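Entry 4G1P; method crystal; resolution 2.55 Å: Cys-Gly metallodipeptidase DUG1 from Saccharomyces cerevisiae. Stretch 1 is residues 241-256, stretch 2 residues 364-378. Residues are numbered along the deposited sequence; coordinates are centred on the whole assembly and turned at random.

Stretch 1, residues 241-256: VAEPMIDLMQVLGSLV
Stretch 2 364-378: KHCDAKFKSLNSPNK

Two helices of one chain, running obliquely antiparallel, and the loops flanking them pack through a small apolar centre that is closed at each end by side-chain hydrogen bonds, burying 655 Å² summed over both stretches. Helix 244-252, with Glu 243 at its N-cap position, and helix 364-371, which begins earlier in the chain, approach to 9.3 Å between axes, their N-to-C directions 131° apart. The nearest CA pairs are Val 251 CA to Lys 369 CA (6.0 Å), Pro 244 CA to Asn 377 CA (6.7 Å) and Ala 242 CA to Pro 376 CA (6.9 Å).

Asp 247 (chi1 m, -57°) organises one end. Its OD2 accepts from Asn 377 (m, chi2 -40°) ND2 at 2.7 Å, nearly linear at 173°, and from Ser 375 OG, also at 2.7 Å; OD1 is satisfied elsewhere in the structure. Ser 375 (chi1 t) also receives Asn 377 N on its OG at 3.0 Å, so Ser 375 OG links the Asn 377 backbone to the same carboxylate. This segment follows a type I turn, Lys 371 to Asn 374, the last with phi/psi 57/57. Beside it, Ala 242 CB meets Pro 376 CG at 3.5 Å, and Leu 373 (m, t) sets CD1 3.6 Å from Asp 247 CA and 3.5 Å from Gln 250 OE1.

In the middle, Val 251 (t) places CG2 4.0 Å from Phe 370 (t, chi2 74°) CB and CG1 4.2 Å from Cys 366 (m) SG. Val 251 CG2 and Asp 247 OD2 both sit at the edge of the Phe 370 ring. Lys 369 (t, p, t, t) runs its aliphatic chain across helix 244-252, CG 3.9 Å from Val 251 CA and CE 3.7 Å from Gln 250 O.

At the other end, the type I turn Leu 252 to Leu 255 presents Ser 254 (p), whose OG donates to Val 251 O at 2.6 Å and accepts from His 365 (t, chi2 102°) NE2 at 2.9 Å, near the ring plane. Leu 255 (m, t) brings CD2 to 3.9 Å from Cys 366 SG.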

ATOM      1  N   VAL A 241     -17.244 -14.738  -5.343  1.00 25.59           N
ATOM      2  CA  VAL A 241     -17.122 -14.414  -3.920  1.00 24.81           C
ATOM      3  C   VAL A 241     -17.203 -12.909  -3.747  1.00 22.62           C
ATOM      4  O   VAL A 241     -16.836 -12.155  -4.642  1.00 26.05           O
ATOM      5  CB  VAL A 241     -15.786 -14.892  -3.339  1.00 26.34           C
ATOM      6  CG1 VAL A 241     -15.556 -16.366  -3.690  1.00 27.24           C
ATOM      7  CG2 VAL A 241     -14.651 -14.061  -3.885  1.00 24.42           C
ATOM      8  N   ALA A 242     -17.700 -12.460  -2.607  1.00 22.68           N
ATOM      9  CA  ALA A 242     -17.818 -11.029  -2.383  1.00 18.78           C
ATOM     10  C   ALA A 242     -16.439 -10.445  -2.046  1.00 25.79           C
ATOM     11  O   ALA A 242     -15.628 -11.094  -1.370  1.00 22.62           O
ATOM     12  CB  ALA A 242     -18.798 -10.756  -1.289  1.00 17.44           C
ATOM     13  N   GLU A 243     -16.170  -9.229  -2.522  1.00 21.33           N
ATOM     14  CA  GLU A 243     -14.852  -8.626  -2.337  1.00 19.36           C
ATOM     15  C   GLU A 243     -14.850  -7.477  -1.315  1.00 22.58           C
ATOM     16  O   GLU A 243     -15.522  -6.458  -1.505  1.00 22.65           O
ATOM     17  CB  GLU A 243     -14.289  -8.153  -3.678  1.00 18.06           C
ATOM     18  CG  GLU A 243     -14.356  -9.213  -4.769  1.00 18.06           C
ATOM     19  CD  GLU A 243     -13.621  -8.825  -6.053  1.00 19.99           C
ATOM     20  OE1 GLU A 243     -12.883  -7.811  -6.070  1.00 23.29           O
ATOM     21  OE2 GLU A 243     -13.787  -9.539  -7.061  1.00 18.60           O
ATOM     22  N   PRO A 244     -14.098  -7.649  -0.217  1.00 18.77           N
ATOM     23  CA  PRO A 244     -13.898  -6.586   0.770  1.00 18.93           C
ATOM     24  C   PRO A 244     -13.507  -5.251   0.125  1.00 21.22           C
ATOM     25  O   PRO A 244     -14.057  -4.221   0.501  1.00 21.94           O
ATOM     26  CB  PRO A 244     -12.762  -7.133   1.626  1.00 20.09           C
ATOM     27  CG  PRO A 244     -12.979  -8.597   1.597  1.00 22.20           C
ATOM     28  CD  PRO A 244     -13.477  -8.914   0.210  1.00 19.13           C
ATOM     29  N   MET A 245     -12.603  -5.273  -0.848  1.00 18.92           N
ATOM     30  CA  MET A 245     -12.234  -4.043  -1.541  1.00 22.98           C
ATOM     31  C   MET A 245     -13.413  -3.326  -2.206  1.00 22.05           C
ATOM     32  O   MET A 245     -13.443  -2.094  -2.259  1.00 22.71           O
ATOM     33  CB  MET A 245     -11.111  -4.282  -2.557  1.00 17.71           C
ATOM     34  CG  MET A 245      -9.712  -4.186  -1.958  1.00 20.65           C
ATOM     35  SD  MET A 245      -9.329  -2.614  -1.121  1.00 27.07           S
ATOM     36  CE  MET A 245      -9.163  -1.510  -2.521  1.00 19.03           C
ATOM     37  N   ILE A 246     -14.377  -4.088  -2.707  1.00 21.05           N
ATOM     38  CA  ILE A 246     -15.507  -3.493  -3.403  1.00 21.49           C
ATOM     39  C   ILE A 246     -16.445  -2.805  -2.403  1.00 23.97           C
ATOM     40  O   ILE A 246     -16.853  -1.654  -2.595  1.00 19.12           O
ATOM     41  CB  ILE A 246     -16.230  -4.531  -4.263  1.00 20.22           C
ATOM     42  CG1 ILE A 246     -15.326  -4.952  -5.423  1.00 21.27           C
ATOM     43  CG2 ILE A 246     -17.527  -3.976  -4.801  1.00 21.76           C
ATOM     44  CD1 ILE A 246     -15.855  -6.122  -6.249  1.00 14.94           C
ATOM     45  N   ASP A 247     -16.764  -3.502  -1.321  1.00 23.07           N
ATOM     46  CA  ASP A 247     -17.539  -2.887  -0.252  1.00 23.78           C
ATOM     47  C   ASP A 247     -16.843  -1.622   0.242  1.00 26.42           C
ATOM     48  O   ASP A 247     -17.474  -0.567   0.396  1.00 26.53           O
ATOM     49  CB  ASP A 247     -17.738  -3.868   0.901  1.00 24.77           C
ATOM     50  CG  ASP A 247     -18.416  -5.155   0.456  1.00 26.46           C
ATOM     51  OD1 ASP A 247     -19.037  -5.134  -0.625  1.00 23.20           O
ATOM     52  OD2 ASP A 247     -18.327  -6.175   1.179  1.00 23.80           O
ATOM     53  N   LEU A 248     -15.533  -1.730   0.448  1.00 25.41           N
ATOM     54  CA  LEU A 248     -14.742  -0.655   1.035  1.00 22.14           C
ATOM     55  C   LEU A 248     -14.744   0.629   0.214  1.00 23.19           C
ATOM     56  O   LEU A 248     -14.768   1.716   0.779  1.00 25.05           O
ATOM     57  CB  LEU A 248     -13.305  -1.108   1.293  1.00 21.38           C
ATOM     58  CG  LEU A 248     -12.480  -0.060   2.046  1.00 22.22           C
ATOM     59  CD1 LEU A 248     -12.975   0.036   3.481  1.00 20.61           C
ATOM     60  CD2 LEU A 248     -10.963  -0.310   1.978  1.00 17.90           C
ATOM     61  N   MET A 249     -14.719   0.516  -1.110  1.00 20.13           N
ATOM     62  CA  MET A 249     -14.803   1.708  -1.941  1.00 21.51           C
ATOM     63  C   MET A 249     -16.137   2.404  -1.729  1.00 25.98           C
ATOM     64  O   MET A 249     -16.236   3.632  -1.770  1.00 27.58           O
ATOM     65  CB  MET A 249     -14.611   1.368  -3.414  1.00 18.10           C
ATOM     66  CG  MET A 249     -13.278   0.690  -3.704  1.00 24.42           C
ATOM     67  SD  MET A 249     -11.822   1.670  -3.263  1.00 26.95           S
ATOM     68  CE  MET A 249     -11.438   1.142  -1.585  1.00 19.54           C
ATOM     69  N   GLN A 250     -17.169   1.616  -1.483  1.00 22.84           N
ATOM     70  CA  GLN A 250     -18.475   2.186  -1.254  1.00 23.21           C
ATOM     71  C   GLN A 250     -18.583   2.842   0.125  1.00 22.14           C
ATOM     72  O   GLN A 250     -19.070   3.959   0.245  1.00 22.76           O
ATOM     73  CB  GLN A 250     -19.560   1.140  -1.517  1.00 24.57           C
ATOM     74  CG  GLN A 250     -19.906   1.079  -2.996  1.00 23.43           C
ATOM     75  CD  GLN A 250     -20.388  -0.278  -3.464  1.00 35.46           C
ATOM     76  OE1 GLN A 250     -20.657  -1.175  -2.664  1.00 39.08           O
ATOM     77  NE2 GLN A 250     -20.498  -0.437  -4.783  1.00 41.16           N
ATOM     78  N   VAL A 251     -18.108   2.166   1.159  1.00 20.96           N
ATOM     79  CA  VAL A 251     -18.192   2.726   2.496  1.00 22.04           C
ATOM     80  C   VAL A 251     -17.346   3.988   2.600  1.00 23.40           C
ATOM     81  O   VAL A 251     -17.812   5.028   3.061  1.00 23.81           O
ATOM     82  CB  VAL A 251     -17.783   1.699   3.567  1.00 22.84           C
ATOM     83  CG1 VAL A 251     -17.593   2.374   4.908  1.00 21.97           C
ATOM     84  CG2 VAL A 251     -18.840   0.610   3.682  1.00 19.09           C
ATOM     85  N   LEU A 252     -16.106   3.889   2.143  1.00 24.88           N
ATOM     86  CA  LEU A 252     -15.166   4.999   2.193  1.00 23.86           C
ATOM     87  C   LEU A 252     -15.656   6.147   1.336  1.00 25.20           C
ATOM     88  O   LEU A 252     -15.484   7.311   1.681  1.00 27.83           O
ATOM     89  CB  LEU A 252     -13.804   4.543   1.679  1.00 22.28           C
ATOM     90  CG  LEU A 252     -12.621   4.518   2.637  1.00 26.47           C
ATOM     91  CD1 LEU A 252     -13.081   4.423   4.087  1.00 25.82           C
ATOM     92  CD2 LEU A 252     -11.694   3.372   2.269  1.00 16.96           C
ATOM     93  N   GLY A 253     -16.279   5.807   0.214  1.00 25.98           N
ATOM     94  CA  GLY A 253     -16.713   6.801  -0.745  1.00 25.63           C
ATOM     95  C   GLY A 253     -17.982   7.510  -0.320  1.00 27.16           C
ATOM     96  O   GLY A 253     -18.543   8.290  -1.078  1.00 32.03           O
ATOM     97  N   SER A 254     -18.428   7.254   0.901  1.00 25.65           N
ATOM     98  CA  SER A 254     -19.689   7.791   1.372  1.00 24.63           C
ATOM     99  C   SER A 254     -19.437   8.751   2.514  1.00 27.44           C
ATOM    100  O   SER A 254     -20.380   9.224   3.150  1.00 29.19           O
ATOM    101  CB  SER A 254     -20.588   6.661   1.867  1.00 23.00           C
ATOM    102  OG  SER A 254     -20.161   6.212   3.145  1.00 21.49           O
ATOM    103  N   LEU A 255     -18.166   9.031   2.781  1.00 27.22           N
ATOM    104  CA  LEU A 255     -17.799   9.810   3.960  1.00 24.04           C
ATOM    105  C   LEU A 255     -17.724  11.314   3.692  1.00 23.83           C
ATOM    106  O   LEU A 255     -17.914  12.120   4.598  1.00 26.89           O
ATOM    107  CB  LEU A 255     -16.464   9.322   4.525  1.00 24.81           C
ATOM    108  CG  LEU A 255     -16.362   7.884   5.040  1.00 25.96           C
ATOM    109  CD1 LEU A 255     -14.939   7.583   5.489  1.00 20.64           C
ATOM    110  CD2 LEU A 255     -17.327   7.657   6.186  1.00 24.12           C
ATOM    111  N   VAL A 256     -17.453  11.681   2.447  1.00 23.21           N
ATOM    112  CA  VAL A 256     -17.144  13.061   2.097  1.00 24.47           C
ATOM    113  C   VAL A 256     -17.147  13.226   0.580  1.00 23.90           C
ATOM    114  O   VAL A 256     -16.761  12.323  -0.139  1.00 25.40           O
ATOM    115  CB  VAL A 256     -15.754  13.462   2.636  1.00 25.20           C
ATOM    116  CG1 VAL A 256     -14.675  12.519   2.106  1.00 23.09           C
ATOM    117  CG2 VAL A 256     -15.429  14.891   2.257  1.00 25.86           C
ATOM    118  N   LYS A 364     -21.920   4.691  13.352  1.00 32.49           N
ATOM    119  CA  LYS A 364     -23.299   4.586  12.903  1.00 33.82           C
ATOM    120  C   LYS A 364     -23.377   4.716  11.386  1.00 31.42           C
ATOM    121  O   LYS A 364     -24.045   3.928  10.725  1.00 34.11           O
ATOM    122  CB  LYS A 364     -24.174   5.630  13.608  1.00 32.36           C
ATOM    123  CG  LYS A 364     -25.612   5.733  13.107  1.00 36.09           C
ATOM    124  CD  LYS A 364     -26.468   6.582  14.060  1.00 43.09           C
ATOM    125  CE  LYS A 364     -27.650   7.247  13.344  1.00 50.66           C
ATOM    126  NZ  LYS A 364     -28.966   6.561  13.550  1.00 49.35           N
ATOM    127  N   HIS A 365     -22.660   5.688  10.836  1.00 30.23           N
ATOM    128  CA  HIS A 365     -22.686   5.947   9.403  1.00 27.19           C
ATOM    129  C   HIS A 365     -22.076   4.787   8.622  1.00 34.22           C
ATOM    130  O   HIS A 365     -22.637   4.324   7.623  1.00 35.00           O
ATOM    131  CB  HIS A 365     -21.930   7.235   9.098  1.00 24.72           C
ATOM    132  CG  HIS A 365     -21.708   7.479   7.641  1.00 22.29           C
ATOM    133  ND1 HIS A 365     -22.470   8.363   6.911  1.00 24.64           N
ATOM    134  CD2 HIS A 365     -20.799   6.965   6.779  1.00 26.35           C
ATOM    135  CE1 HIS A 365     -22.044   8.381   5.661  1.00 27.17           C
ATOM    136  NE2 HIS A 365     -21.030   7.540   5.552  1.00 26.58           N
ATOM    137  N   CYS A 366     -20.920   4.323   9.074  1.00 30.42           N
ATOM    138  CA  CYS A 366     -20.202   3.281   8.365  1.00 30.51           C
ATOM    139  C   CYS A 366     -20.942   1.954   8.434  1.00 32.50           C
ATOM    140  O   CYS A 366     -21.035   1.241   7.439  1.00 27.99           O
ATOM    141  CB  CYS A 366     -18.789   3.136   8.924  1.00 30.55           C
ATOM    142  SG  CYS A 366     -17.717   4.514   8.472  1.00 27.86           S
ATOM    143  N   ASP A 367     -21.468   1.634   9.612  1.00 33.63           N
ATOM    144  CA  ASP A 367     -22.217   0.401   9.806  1.00 26.61           C
ATOM    145  C   ASP A 367     -23.451   0.387   8.900  1.00 30.87           C
ATOM    146  O   ASP A 367     -23.796  -0.637   8.281  1.00 30.74           O
ATOM    147  CB  ASP A 367     -22.621   0.241  11.276  1.00 22.34           C
ATOM    148  CG  ASP A 367     -21.463  -0.209  12.166  1.00 28.37           C
ATOM    149  OD1 ASP A 367     -20.416  -0.629  11.639  1.00 37.04           O
ATOM    150  OD2 ASP A 367     -21.593  -0.166  13.401  1.00 30.01           O
ATOM    151  N   ALA A 368     -24.099   1.538   8.801  1.00 25.76           N
ATOM    152  CA  ALA A 368     -25.351   1.624   8.075  1.00 27.61           C
ATOM    153  C   ALA A 368     -25.101   1.532   6.585  1.00 28.35           C
ATOM    154  O   ALA A 368     -25.870   0.917   5.846  1.00 31.43           O
ATOM    155  CB  ALA A 368     -26.058   2.912   8.399  1.00 25.34           C
ATOM    156  N   LYS A 369     -24.029   2.169   6.144  1.00 28.08           N
ATOM    157  CA  LYS A 369     -23.699   2.152   4.741  1.00 26.24           C
ATOM    158  C   LYS A 369     -23.352   0.716   4.390  1.00 29.73           C
ATOM    159  O   LYS A 369     -23.871   0.166   3.412  1.00 27.65           O
ATOM    160  CB  LYS A 369     -22.530   3.080   4.452  1.00 21.29           C
ATOM    161  CG  LYS A 369     -22.083   3.075   3.010  1.00 21.90           C
ATOM    162  CD  LYS A 369     -23.214   3.450   2.092  1.00 23.58           C
ATOM    163  CE  LYS A 369     -22.743   3.477   0.657  1.00 22.09           C
ATOM    164  NZ  LYS A 369     -23.796   3.962  -0.259  1.00 22.46           N
ATOM    165  N   PHE A 370     -22.505   0.100   5.210  1.00 26.13           N
ATOM    166  CA  PHE A 370     -22.084  -1.257   4.927  1.00 27.65           C
ATOM    167  C   PHE A 370     -23.268  -2.195   4.870  1.00 27.81           C
ATOM    168  O   PHE A 370     -23.368  -2.986   3.955  1.00 29.35           O
ATOM    169  CB  PHE A 370     -21.064  -1.788   5.928  1.00 26.18           C
ATOM    170  CG  PHE A 370     -20.728  -3.226   5.702  1.00 26.95           C
ATOM    171  CD1 PHE A 370     -19.919  -3.600   4.643  1.00 28.70           C
ATOM    172  CD2 PHE A 370     -21.255  -4.215   6.512  1.00 30.36           C
ATOM    173  CE1 PHE A 370     -19.621  -4.936   4.418  1.00 31.14           C
ATOM    174  CE2 PHE A 370     -20.962  -5.555   6.295  1.00 27.72           C
ATOM    175  CZ  PHE A 370     -20.146  -5.915   5.251  1.00 27.31           C
ATOM    176  N   LYS A 371     -24.167  -2.096   5.844  1.00 28.86           N
ATOM    177  CA  LYS A 371     -25.324  -2.981   5.893  1.00 28.19           C
ATOM    178  C   LYS A 371     -26.207  -2.831   4.658  1.00 33.16           C
ATOM    179  O   LYS A 371     -26.776  -3.810   4.163  1.00 35.27           O
ATOM    180  CB  LYS A 371     -26.140  -2.731   7.152  1.00 33.27           C
ATOM    181  CG  LYS A 371     -27.369  -3.618   7.272  1.00 41.72           C
ATOM    182  CD  LYS A 371     -28.272  -3.141   8.400  1.00 44.49           C
ATOM    183  CE  LYS A 371     -29.580  -3.904   8.441  1.00 49.70           C
ATOM    184  NZ  LYS A 371     -30.543  -3.259   9.375  1.00 53.02           N
ATOM    185  N   SER A 372     -26.294  -1.612   4.140  1.00 28.36           N
ATOM    186  CA  SER A 372     -27.082  -1.359   2.940  1.00 28.76           C
ATOM    187  C   SER A 372     -26.440  -1.941   1.685  1.00 30.78           C
ATOM    188  O   SER A 372     -26.974  -1.791   0.583  1.00 31.98           O
ATOM    189  CB  SER A 372     -27.252   0.140   2.732  1.00 26.14           C
ATOM    190  OG  SER A 372     -26.098   0.686   2.128  1.00 24.07           O
ATOM    191  N   LEU A 373     -25.276  -2.563   1.837  1.00 30.30           N
ATOM    192  CA  LEU A 373     -24.600  -3.150   0.697  1.00 28.94           C
ATOM    193  C   LEU A 373     -25.115  -4.549   0.433  1.00 31.51           C
ATOM    194  O   LEU A 373     -24.989  -5.057  -0.677  1.00 36.05           O
ATOM    195  CB  LEU A 373     -23.106  -3.204   0.929  1.00 28.48           C
ATOM    196  CG  LEU A 373     -22.407  -1.866   1.008  1.00 27.31           C
ATOM    197  CD1 LEU A 373     -20.942  -2.082   0.709  1.00 30.98           C
ATOM    198  CD2 LEU A 373     -23.015  -0.906   0.017  1.00 28.96           C
ATOM    199  N   ASN A 374     -25.709  -5.156   1.453  1.00 31.50           N
ATOM    200  CA  ASN A 374     -26.170  -6.532   1.358  1.00 36.74           C
ATOM    201  C   ASN A 374     -24.992  -7.416   0.986  1.00 38.51           C
ATOM    202  O   ASN A 374     -25.004  -8.114  -0.027  1.00 36.46           O
ATOM    203  CB  ASN A 374     -27.314  -6.678   0.349  1.00 32.09           C
ATOM    204  CG  ASN A 374     -28.628  -6.121   0.867  1.00 41.27           C
ATOM    205  OD1 ASN A 374     -29.024  -6.385   2.007  1.00 47.51           O
ATOM    206  ND2 ASN A 374     -29.316  -5.349   0.031  1.00 43.39           N
ATOM    207  N   SER A 375     -23.963  -7.353   1.820  1.00 33.75           N
ATOM    208  CA  SER A 375     -22.738  -8.079   1.581  1.00 30.17           C
ATOM    209  C   SER A 375     -22.549  -9.106   2.673  1.00 30.27           C
ATOM    210  O   SER A 375     -22.823  -8.832   3.840  1.00 33.31           O
ATOM    211  CB  SER A 375     -21.552  -7.115   1.566  1.00 32.06           C
ATOM    212  OG  SER A 375     -20.341  -7.788   1.868  1.00 33.28           O
ATOM    213  N   PRO A 376     -22.066 -10.295   2.300  1.00 25.03           N
ATOM    214  CA  PRO A 376     -21.763 -11.349   3.271  1.00 22.96           C
ATOM    215  C   PRO A 376     -20.516 -11.051   4.091  1.00 25.05           C
ATOM    216  O   PRO A 376     -20.214 -11.793   5.009  1.00 25.72           O
ATOM    217  CB  PRO A 376     -21.506 -12.570   2.385  1.00 23.36           C
ATOM    218  CG  PRO A 376     -21.061 -12.005   1.093  1.00 24.62           C
ATOM    219  CD  PRO A 376     -21.762 -10.694   0.916  1.00 21.26           C
ATOM    220  N   ASN A 377     -19.799  -9.983   3.767  1.00 27.36           N
ATOM    221  CA  ASN A 377     -18.543  -9.685   4.443  1.00 27.06           C
ATOM    222  C   ASN A 377     -18.736  -9.173   5.881  1.00 29.40           C
ATOM    223  O   ASN A 377     -19.844  -8.773   6.263  1.00 28.78           O
ATOM    224  CB  ASN A 377     -17.709  -8.706   3.599  1.00 29.03           C
ATOM    225  CG  ASN A 377     -17.128  -9.357   2.333  1.00 26.89           C
ATOM    226  OD1 ASN A 377     -16.678 -10.497   2.367  1.00 23.63           O
ATOM    227  ND2 ASN A 377     -17.139  -8.628   1.222  1.00 24.60           N
ATOM    228  N   LYS A 378     -17.665  -9.221   6.675  1.00 27.87           N
ATOM    229  CA  LYS A 378     -17.651  -8.637   8.021  1.00 31.49           C
ATOM    230  C   LYS A 378     -17.141  -7.196   7.943  1.00 28.83           C
ATOM    231  O   LYS A 378     -16.321  -6.873   7.087  1.00 31.08           O
ATOM    232  CB  LYS A 378     -16.750  -9.441   8.964  1.00 28.64           C
ATOM    233  CG  LYS A 378     -17.157 -10.888   9.137  1.00 40.36           C
ATOM    234  CD  LYS A 378     -16.128 -11.699   9.957  1.00 49.55           C
ATOM    235  CE  LYS A 378     -15.052 -12.394   9.084  1.00 52.32           C
ATOM    236  NZ  LYS A 378     -15.550 -13.529   8.217  1.00 47.37           N
TER